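Local structure of acyl-CoA dehydrogenase (3NF4) at residues V83-A88 against T302-Y307; G156-N161 against G234-G239; L266-A271 against Q344-V349. The protein binds FAD and, as an acyl-CoA dehydrogenase, probably oxidises acyl-CoA thioesters to their trans-2-enoyl-CoA products. All coordinates share one frame; numbering follows the deposited sequence.

Contact 1: residues V83-A88 against T302-Y307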
loop_
_atom_site.group_PDB
_atom_site.type_symbol
_atom_site.label_atom_id
_atom_site.label_comp_id
_atom_site.label_asym_id
_atom_site.label_seq_id
_atom_site.Cartn_x
_atom_site.Cartn_y
_atom_site.Cartn_z
ATOM N N VAL A 83 -2.866 -22.266 20.706
ATOM C CA VAL A 83 -2.471 -23.655 20.419
ATOM C C VAL A 83 -2.576 -23.944 18.911
ATOM O O VAL A 83 -1.684 -24.565 18.299
ATOM C CB VAL A 83 -3.343 -24.687 21.172
ATOM C CG1 VAL A 83 -3.098 -26.100 20.614
ATOM C CG2 VAL A 83 -3.092 -24.628 22.676
ATOM N N LEU A 84 -3.685 -23.492 18.330
ATOM C CA LEU A 84 -3.905 -23.543 16.889
ATOM C C LEU A 84 -2.777 -22.817 16.131
ATOM O O LEU A 84 -2.291 -23.301 15.108
ATOM C CB LEU A 84 -5.274 -22.943 16.566
ATOM C CG LEU A 84 -5.938 -23.344 15.240
ATOM C CD1 LEU A 84 -6.033 -24.896 15.097
ATOM C CD2 LEU A 84 -7.312 -22.693 15.093
ATOM N N GLU A 85 -2.330 -21.681 16.655
ATOM C CA GLU A 85 -1.227 -20.945 16.035
ATOM C C GLU A 85 0.101 -21.747 16.005
ATOM O O GLU A 85 0.836 -21.718 15.003
ATOM C CB GLU A 85 -1.041 -19.577 16.725
ATOM C CG GLU A 85 -0.230 -18.595 15.913
ATOM C CD GLU A 85 0.506 -17.531 16.722
ATOM O OE1 GLU A 85 -0.092 -16.737 17.489
ATOM O OE2 GLU A 85 1.717 -17.438 16.524
ATOM N N GLU A 86 0.397 -22.443 17.107
ATOM C CA GLU A 86 1.629 -23.233 17.247
ATOM C C GLU A 86 1.614 -24.411 16.275
ATOM O O GLU A 86 2.601 -24.654 15.584
ATOM C CB GLU A 86 1.825 -23.727 18.693
ATOM C CG GLU A 86 2.184 -22.643 19.749
ATOM C CD GLU A 86 3.588 -22.042 19.581
ATOM O OE1 GLU A 86 4.397 -22.579 18.790
ATOM O OE2 GLU A 86 3.891 -21.017 20.241
ATOM N N ILE A 87 0.492 -25.126 16.195
ATOM C CA ILE A 87 0.307 -26.137 15.145
ATOM C C ILE A 87 0.557 -25.607 13.708
ATOM O O ILE A 87 1.377 -26.184 12.986
ATOM C CB ILE A 87 -1.074 -26.827 15.239
ATOM C CG1 ILE A 87 -1.203 -27.545 16.580
ATOM C CG2 ILE A 87 -1.294 -27.817 14.070
ATOM C CD1 ILE A 87 -2.658 -27.865 16.968
ATOM N N ALA A 88 -0.122 -24.519 13.321
ATOM C CA ALA A 88 -0.051 -23.980 11.965
ATOM C C ALA A 88 1.362 -23.555 11.541
ATOM O O ALA A 88 1.650 -23.475 10.337
ATOM C CB ALA A 88 -1.012 -22.777 11.813
ATOM N N THR A 302 1.153 -7.426 15.089
ATOM C CA THR A 302 -0.124 -6.770 14.906
ATOM C C THR A 302 -1.288 -7.776 14.631
ATOM O O THR A 302 -2.379 -7.636 15.183
ATOM C CB THR A 302 0.021 -5.782 13.742
ATOM O OG1 THR A 302 0.820 -4.678 14.191
ATOM C CG2 THR A 302 -1.311 -5.264 13.292
ATOM N N ALA A 303 -1.049 -8.786 13.805
ATOM C CA ALA A 303 -2.073 -9.805 13.540
ATOM C C ALA A 303 -2.376 -10.652 14.794
ATOM O O ALA A 303 -3.540 -10.944 15.076
ATOM C CB ALA A 303 -1.651 -10.674 12.360
ATOM N N ARG A 304 -1.336 -11.022 15.557
ATOM C CA ARG A 304 -1.526 -11.783 16.801
ATOM C C ARG A 304 -2.364 -10.995 17.832
ATOM O O ARG A 304 -3.343 -11.526 18.373
ATOM C CB ARG A 304 -0.174 -12.178 17.420
ATOM C CG ARG A 304 -0.279 -13.021 18.724
ATOM C CD ARG A 304 1.048 -13.679 19.210
ATOM N NE ARG A 304 1.698 -14.488 18.188
ATOM C CZ ARG A 304 2.794 -14.131 17.520
ATOM N NH1 ARG A 304 3.388 -12.966 17.777
ATOM N NH2 ARG A 304 3.306 -14.947 16.600
ATOM N N ALA A 305 -1.995 -9.735 18.090
ATOM C CA ALA A 305 -2.746 -8.887 19.040
ATOM C C ALA A 305 -4.218 -8.641 18.663
ATOM O O ALA A 305 -5.094 -8.592 19.525
ATOM C CB ALA A 305 -2.029 -7.544 19.266
ATOM N N THR A 306 -4.470 -8.476 17.370
ATOM C CA THR A 306 -5.826 -8.312 16.859
ATOM C C THR A 306 -6.719 -9.565 17.079
ATOM O O THR A 306 -7.861 -9.426 17.550
ATOM C CB THR A 306 -5.816 -7.832 15.371
ATOM O OG1 THR A 306 -4.975 -6.672 15.257
ATOM C CG2 THR A 306 -7.187 -7.448 14.958
ATOM N N TYR A 307 -6.217 -10.770 16.807
ATOM C CA TYR A 307 -7.090 -11.947 17.032
ATOM C C TYR A 307 -7.367 -12.208 18.527
ATOM O O TYR A 307 -8.468 -12.653 18.901
ATOM C CB TYR A 307 -6.712 -13.224 16.214
ATOM C CG TYR A 307 -5.580 -14.109 16.736
ATOM C CD1 TYR A 307 -5.769 -14.929 17.851
ATOM C CD2 TYR A 307 -4.355 -14.167 16.084
ATOM C CE1 TYR A 307 -4.761 -15.735 18.348
ATOM C CE2 TYR A 307 -3.310 -15.000 16.561
ATOM C CZ TYR A 307 -3.526 -15.779 17.711
ATOM O OH TYR A 307 -2.550 -16.612 18.258
#

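Contact 2: residues G156-N161 against G234-G239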
loop_
_atom_site.group_PDB
_atom_site.type_symbol
_atom_site.label_atom_id
_atom_site.label_comp_id
_atom_site.label_asym_id
_atom_site.label_seq_id
_atom_site.Cartn_x
_atom_site.Cartn_y
_atom_site.Cartn_z
ATOM N N GLY A 156 -41.431 -40.262 8.111
ATOM C CA GLY A 156 -40.380 -40.337 9.133
ATOM C C GLY A 156 -38.960 -40.011 8.660
ATOM O O GLY A 156 -37.998 -40.704 9.030
ATOM N N GLY A 157 -38.807 -38.976 7.836
ATOM C CA GLY A 157 -37.462 -38.594 7.393
ATOM C C GLY A 157 -37.376 -37.582 6.278
ATOM O O GLY A 157 -38.241 -36.717 6.142
ATOM N N TYR A 158 -36.312 -37.686 5.486
ATOM C CA TYR A 158 -36.131 -36.831 4.319
ATOM C C TYR A 158 -35.422 -37.600 3.228
ATOM O O TYR A 158 -34.694 -38.559 3.508
ATOM C CB TYR A 158 -35.304 -35.586 4.672
ATOM C CG TYR A 158 -35.932 -34.662 5.686
ATOM C CD1 TYR A 158 -36.698 -33.573 5.280
ATOM C CD2 TYR A 158 -35.760 -34.875 7.052
ATOM C CE1 TYR A 158 -37.282 -32.722 6.209
ATOM C CE2 TYR A 158 -36.342 -34.032 7.983
ATOM C CZ TYR A 158 -37.100 -32.959 7.553
ATOM O OH TYR A 158 -37.673 -32.118 8.473
ATOM N N VAL A 159 -35.630 -37.178 1.984
ATOM C CA VAL A 159 -34.806 -37.662 0.878
ATOM C C VAL A 159 -33.980 -36.527 0.261
ATOM O O VAL A 159 -34.520 -35.476 -0.109
ATOM C CB VAL A 159 -35.613 -38.502 -0.173
ATOM C CG1 VAL A 159 -36.463 -37.628 -1.089
ATOM C CG2 VAL A 159 -34.670 -39.388 -0.979
ATOM N N ILE A 160 -32.666 -36.745 0.188
ATOM C CA ILE A 160 -31.712 -35.729 -0.282
ATOM C C ILE A 160 -31.240 -35.998 -1.727
ATOM O O ILE A 160 -30.632 -37.041 -2.005
ATOM C CB ILE A 160 -30.464 -35.646 0.640
ATOM C CG1 ILE A 160 -30.850 -35.542 2.117
ATOM C CG2 ILE A 160 -29.563 -34.460 0.237
ATOM C CD1 ILE A 160 -29.749 -36.007 3.045
ATOM N N ASN A 161 -31.512 -35.057 -2.632
ATOM C CA ASN A 161 -30.972 -35.120 -3.991
ATOM C C ASN A 161 -30.174 -33.860 -4.369
ATOM O O ASN A 161 -30.731 -32.753 -4.443
ATOM C CB ASN A 161 -32.079 -35.398 -5.020
ATOM C CG ASN A 161 -32.803 -36.730 -4.769
ATOM O OD1 ASN A 161 -32.284 -37.813 -5.077
ATOM N ND2 ASN A 161 -34.010 -36.649 -4.199
ATOM N N GLY A 234 -32.016 -28.733 14.975
ATOM C CA GLY A 234 -32.903 -27.578 15.100
ATOM C C GLY A 234 -34.197 -27.731 14.326
ATOM O O GLY A 234 -34.479 -28.793 13.772
ATOM N N GLU A 235 -34.977 -26.658 14.280
ATOM C CA GLU A 235 -36.291 -26.667 13.640
ATOM C C GLU A 235 -36.191 -26.602 12.113
ATOM O O GLU A 235 -35.177 -26.155 11.560
ATOM C CB GLU A 235 -37.159 -25.519 14.179
ATOM N N GLU A 236 -37.245 -27.061 11.441
ATOM C CA GLU A 236 -37.326 -27.020 9.984
ATOM C C GLU A 236 -37.396 -25.560 9.496
ATOM O O GLU A 236 -38.319 -24.815 9.844
ATOM C CB GLU A 236 -38.538 -27.835 9.503
ATOM C CG GLU A 236 -38.526 -28.222 8.017
ATOM C CD GLU A 236 -39.752 -29.038 7.605
ATOM O OE1 GLU A 236 -40.890 -28.656 7.963
ATOM O OE2 GLU A 236 -39.580 -30.067 6.915
ATOM N N GLY A 237 -36.404 -25.153 8.706
ATOM C CA GLY A 237 -36.281 -23.761 8.262
ATOM C C GLY A 237 -35.359 -22.904 9.122
ATOM O O GLY A 237 -35.330 -21.680 8.977
ATOM N N GLN A 238 -34.594 -23.538 10.005
ATOM C CA GLN A 238 -33.716 -22.815 10.917
ATOM C C GLN A 238 -32.268 -22.685 10.403
ATOM O O GLN A 238 -31.495 -21.896 10.934
ATOM C CB GLN A 238 -33.743 -23.442 12.322
ATOM C CG GLN A 238 -33.541 -22.415 13.453
ATOM C CD GLN A 238 -33.311 -23.027 14.836
ATOM O OE1 GLN A 238 -33.655 -24.178 15.093
ATOM N NE2 GLN A 238 -32.737 -22.241 15.735
ATOM N N GLY A 239 -31.931 -23.456 9.368
ATOM C CA GLY A 239 -30.572 -23.550 8.800
ATOM C C GLY A 239 -29.707 -22.308 8.585
ATOM O O GLY A 239 -28.533 -22.309 8.955
#

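Contact 3: residues L266-A271 against Q344-V349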
loop_
_atom_site.group_PDB
_atom_site.type_symbol
_atom_site.label_atom_id
_atom_site.label_comp_id
_atom_site.label_asym_id
_atom_site.label_seq_id
_atom_site.Cartn_x
_atom_site.Cartn_y
_atom_site.Cartn_z
ATOM N N LEU A 266 8.489 -15.850 8.845
ATOM C CA LEU A 266 9.372 -14.898 9.491
ATOM C C LEU A 266 10.626 -15.568 10.135
ATOM O O LEU A 266 11.738 -15.034 9.984
ATOM C CB LEU A 266 8.618 -14.034 10.516
ATOM C CG LEU A 266 9.472 -12.999 11.288
ATOM C CD1 LEU A 266 9.860 -11.872 10.372
ATOM C CD2 LEU A 266 8.798 -12.409 12.565
ATOM N N ASP A 267 10.449 -16.693 10.847
ATOM C CA ASP A 267 11.584 -17.419 11.460
ATOM C C ASP A 267 12.618 -17.934 10.407
ATOM O O ASP A 267 13.829 -17.776 10.601
ATOM C CB ASP A 267 11.110 -18.579 12.370
ATOM C CG ASP A 267 10.388 -18.091 13.652
ATOM O OD1 ASP A 267 10.658 -16.953 14.135
ATOM O OD2 ASP A 267 9.562 -18.865 14.209
ATOM N N GLU A 268 12.143 -18.528 9.306
ATOM C CA GLU A 268 13.025 -18.866 8.188
ATOM C C GLU A 268 13.896 -17.685 7.714
ATOM O O GLU A 268 15.112 -17.838 7.548
ATOM C CB GLU A 268 12.226 -19.383 6.991
ATOM C CG GLU A 268 11.523 -20.718 7.202
ATOM C CD GLU A 268 12.492 -21.897 7.316
ATOM O OE1 GLU A 268 13.645 -21.791 6.807
ATOM O OE2 GLU A 268 12.093 -22.944 7.900
ATOM N N ALA A 269 13.272 -16.523 7.501
ATOM C CA ALA A 269 13.957 -15.366 6.921
ATOM C C ALA A 269 14.953 -14.706 7.894
ATOM O O ALA A 269 16.043 -14.292 7.484
ATOM C CB ALA A 269 12.943 -14.336 6.383
ATOM N N VAL A 270 14.572 -14.595 9.167
ATOM C CA VAL A 270 15.492 -14.147 10.223
ATOM C C VAL A 270 16.730 -15.053 10.317
ATOM O O VAL A 270 17.842 -14.558 10.272
ATOM C CB VAL A 270 14.791 -14.020 11.601
ATOM C CG1 VAL A 270 15.803 -13.766 12.717
ATOM C CG2 VAL A 270 13.723 -12.898 11.552
ATOM N N ALA A 271 16.540 -16.367 10.421
ATOM C CA ALA A 271 17.683 -17.296 10.399
ATOM C C ALA A 271 18.591 -17.102 9.164
ATOM O O ALA A 271 19.807 -16.888 9.330
ATOM C CB ALA A 271 17.230 -18.778 10.533
ATOM N N GLN A 344 11.713 -13.081 -0.966
ATOM C CA GLN A 344 12.562 -11.943 -1.293
ATOM C C GLN A 344 13.895 -11.915 -0.481
ATOM O O GLN A 344 14.973 -11.751 -1.060
ATOM C CB GLN A 344 11.751 -10.629 -1.140
ATOM C CG GLN A 344 12.361 -9.369 -1.838
ATOM C CD GLN A 344 12.427 -9.511 -3.346
ATOM O OE1 GLN A 344 11.678 -10.302 -3.934
ATOM N NE2 GLN A 344 13.346 -8.756 -3.987
ATOM N N VAL A 345 13.806 -12.096 0.843
ATOM C CA VAL A 345 14.984 -12.196 1.739
ATOM C C VAL A 345 16.002 -13.314 1.326
ATOM O O VAL A 345 17.215 -13.089 1.338
ATOM C CB VAL A 345 14.540 -12.314 3.228
ATOM C CG1 VAL A 345 15.701 -12.640 4.135
ATOM C CG2 VAL A 345 13.821 -11.010 3.693
ATOM N N PHE A 346 15.509 -14.485 0.912
ATOM C CA PHE A 346 16.403 -15.566 0.455
ATOM C C PHE A 346 17.125 -15.324 -0.907
ATOM O O PHE A 346 18.158 -15.947 -1.185
ATOM C CB PHE A 346 15.657 -16.902 0.422
ATOM C CG PHE A 346 15.494 -17.570 1.780
ATOM C CD1 PHE A 346 14.607 -17.050 2.735
ATOM C CD2 PHE A 346 16.187 -18.744 2.080
ATOM C CE1 PHE A 346 14.414 -17.672 3.963
ATOM C CE2 PHE A 346 16.033 -19.393 3.343
ATOM C CZ PHE A 346 15.132 -18.854 4.283
ATOM N N GLY A 347 16.592 -14.434 -1.755
ATOM C CA GLY A 347 17.118 -14.274 -3.110
ATOM C C GLY A 347 16.778 -15.488 -3.968
ATOM O O GLY A 347 15.767 -16.162 -3.733
ATOM N N GLY A 348 17.630 -15.780 -4.962
ATOM C CA GLY A 348 17.380 -16.856 -5.926
ATOM C C GLY A 348 17.115 -18.224 -5.314
ATOM O O GLY A 348 16.243 -18.961 -5.813
ATOM N N VAL A 349 17.837 -18.590 -4.247
ATOM C CA VAL A 349 17.576 -19.912 -3.652
ATOM C C VAL A 349 16.206 -19.981 -2.969
ATOM O O VAL A 349 15.653 -21.064 -2.826
ATOM C CB VAL A 349 18.722 -20.500 -2.730
ATOM C CG1 VAL A 349 19.914 -20.915 -3.561
ATOM C CG2 VAL A 349 19.128 -19.548 -1.618
#

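Contact 1: residues V83-A88 against T302-Y307
Arg304 is the first residue of 302-307 to touch the opposite helix, and it meets Glu85 side-on through NE and NH2, one nitrogen to each carboxylate oxygen. Its long aliphatic stem runs out with CG anti to the backbone N (chi1 -178°) and bends at chi3, which sets the guanidinium edge against the acid. Arg304 NE lies 3.0 Å from Glu85 OE1 and uses the syn lone pair of that oxygen. Arg304 NH2 is also 3.0 Å from Glu85 OE2, which it meets on the syn side but somewhat out of the carboxylate plane. The two flat groups are only 27° apart, so the salt bridge is close to the flat, two-pronged pairing that arginine and glutamate are shaped to make.

One turn further on, Tyr307 points its hydroxyl at the same acid: Tyr307 OH donates to Glu85 OE1 across 2.6 Å, taking the anti lone pair that Arg304 leaves over. Ring and carboxylate planes stand perpendicular, and OE1 lies at the ring's edge. Glu85 OE1 is thus gripped by two donors from different sides, which should fix the rotation of the carboxylate and favour its charged form. A glutamate buried between helices needs such partners, and Arg13 adds another salt bridge to Glu85 OE1, while Gln263 accepts a bond from Arg304 NH2.

Thr302, Ala305 and Thr306 pack on the second subunit. The pair of segments joins helix 77-88, in the N-terminal domain, to helix 289-315 of the C-terminal domain. Thr259 of helix 247-274 packs against Glu85, Arg304 and Tyr307, helix 321-346 backs Ala303, Thr306 and Tyr307, and helices 18-35 and 92-104 cover other sides of 83-88.

Contact 2: residues G156-N161 against G234-G239
Tyr158 and Glu236 are brought together by two outstretched side chains. In Tyr158, CG lies anti to the carbonyl carbon (chi1 -63°), sending the ring off the strand toward the loop; in Glu236, CG is anti to the backbone N and the chain stays extended (chi2 180°), carrying the carboxylate to the tyrosine hydroxyl. The nearest CA atoms, those of Tyr158 and Glu236, are 11.4 Å apart.

Tyr158 OH donates to Glu236 OE2 over 3.2 Å, with the carboxylate oxygen at the ring's edge, 3.6 Å from Tyr158 CE1. The hydroxyl comes from above the carboxylate plane, and the two planes are 75° apart. Arg232 is the stronger polar partner of the hydroxyl, and Phe192 meets the ring edge-to-face. Tyrosine suits this place because a largely buried ring can still offer a polar end to the more exposed glutamate.

On the loop, Glu235 to Gln238 form a type II beta turn with Gly237 at its third position, where positive phi suits glycine. The contact lies where the beta-rich middle domain passes into the C-terminal helices, a junction of the acyl-CoA dehydrogenase fold, with strand 157-168 facing the loop that leads into helix 239-245.

Contact 3: residues L266-A271 against Q344-V349
Phe346 brings the far end of its ring against the backbone of Glu268 and Ala269, with CZ 3.4 Å from Glu268 O and CE1 3.8 Å from Ala269 CA. The approach of Glu268 O and Ala269 CA to the ring is oblique. Phe346 CG lies anti to its own carbonyl carbon (chi1 -79°), swinging the ring across to the other helix, where CZ also reaches Glu268 CB at 4.0 Å. The Glu268 chain bends at chi2, and its carboxylate plane is 38° from that of the ring.

Beside the ring, Val345 points toward helix 247-274 and sets CG1 against Ala269 CB at 3.9 Å. The small alanine lets the helices come close, with Ala269 CA only 6.2 Å from Val345 CA, while Val345 CG1, branched at CB, packs beside the alanine methyl.

Tyr272 stacks on the Phe346 ring, while Leu292 and Leu293 of helix 289-315 pack on Val345 and Ala269, respectively. Gln344 bonds to Lys365 and Gln375 of the third subunit. The side-chain contacts between the segments are mainly apolar, with ring and methyl carbons also against the backbone oxygens of Glu268 and Ala269, which implies that close fit rather than directed bonding holds this pair together.

Contacts 1 and 3 belong to the helical part of the fold and cross along the chain: 83-88, 266-271, 302-307 and 344-349 follow in that order. Their centres are about 21 Å apart; their segments lie on helix 77-88 and on the successive helices 247-274, 289-315 and 321-346. Contact 2 is nested inside the loop closed by contact 1, in the beta-rich middle region, about 37 Å from contact 1 and about 52 Å from contact 3 between centres, on the opposite side of the chain's centre from both. Contact 1 therefore ties N-terminal to C-terminal helices, contact 3 packs the C-terminal bundle and contact 2 links the middle sheet to its exit, together spanning the family's three-domain architecture.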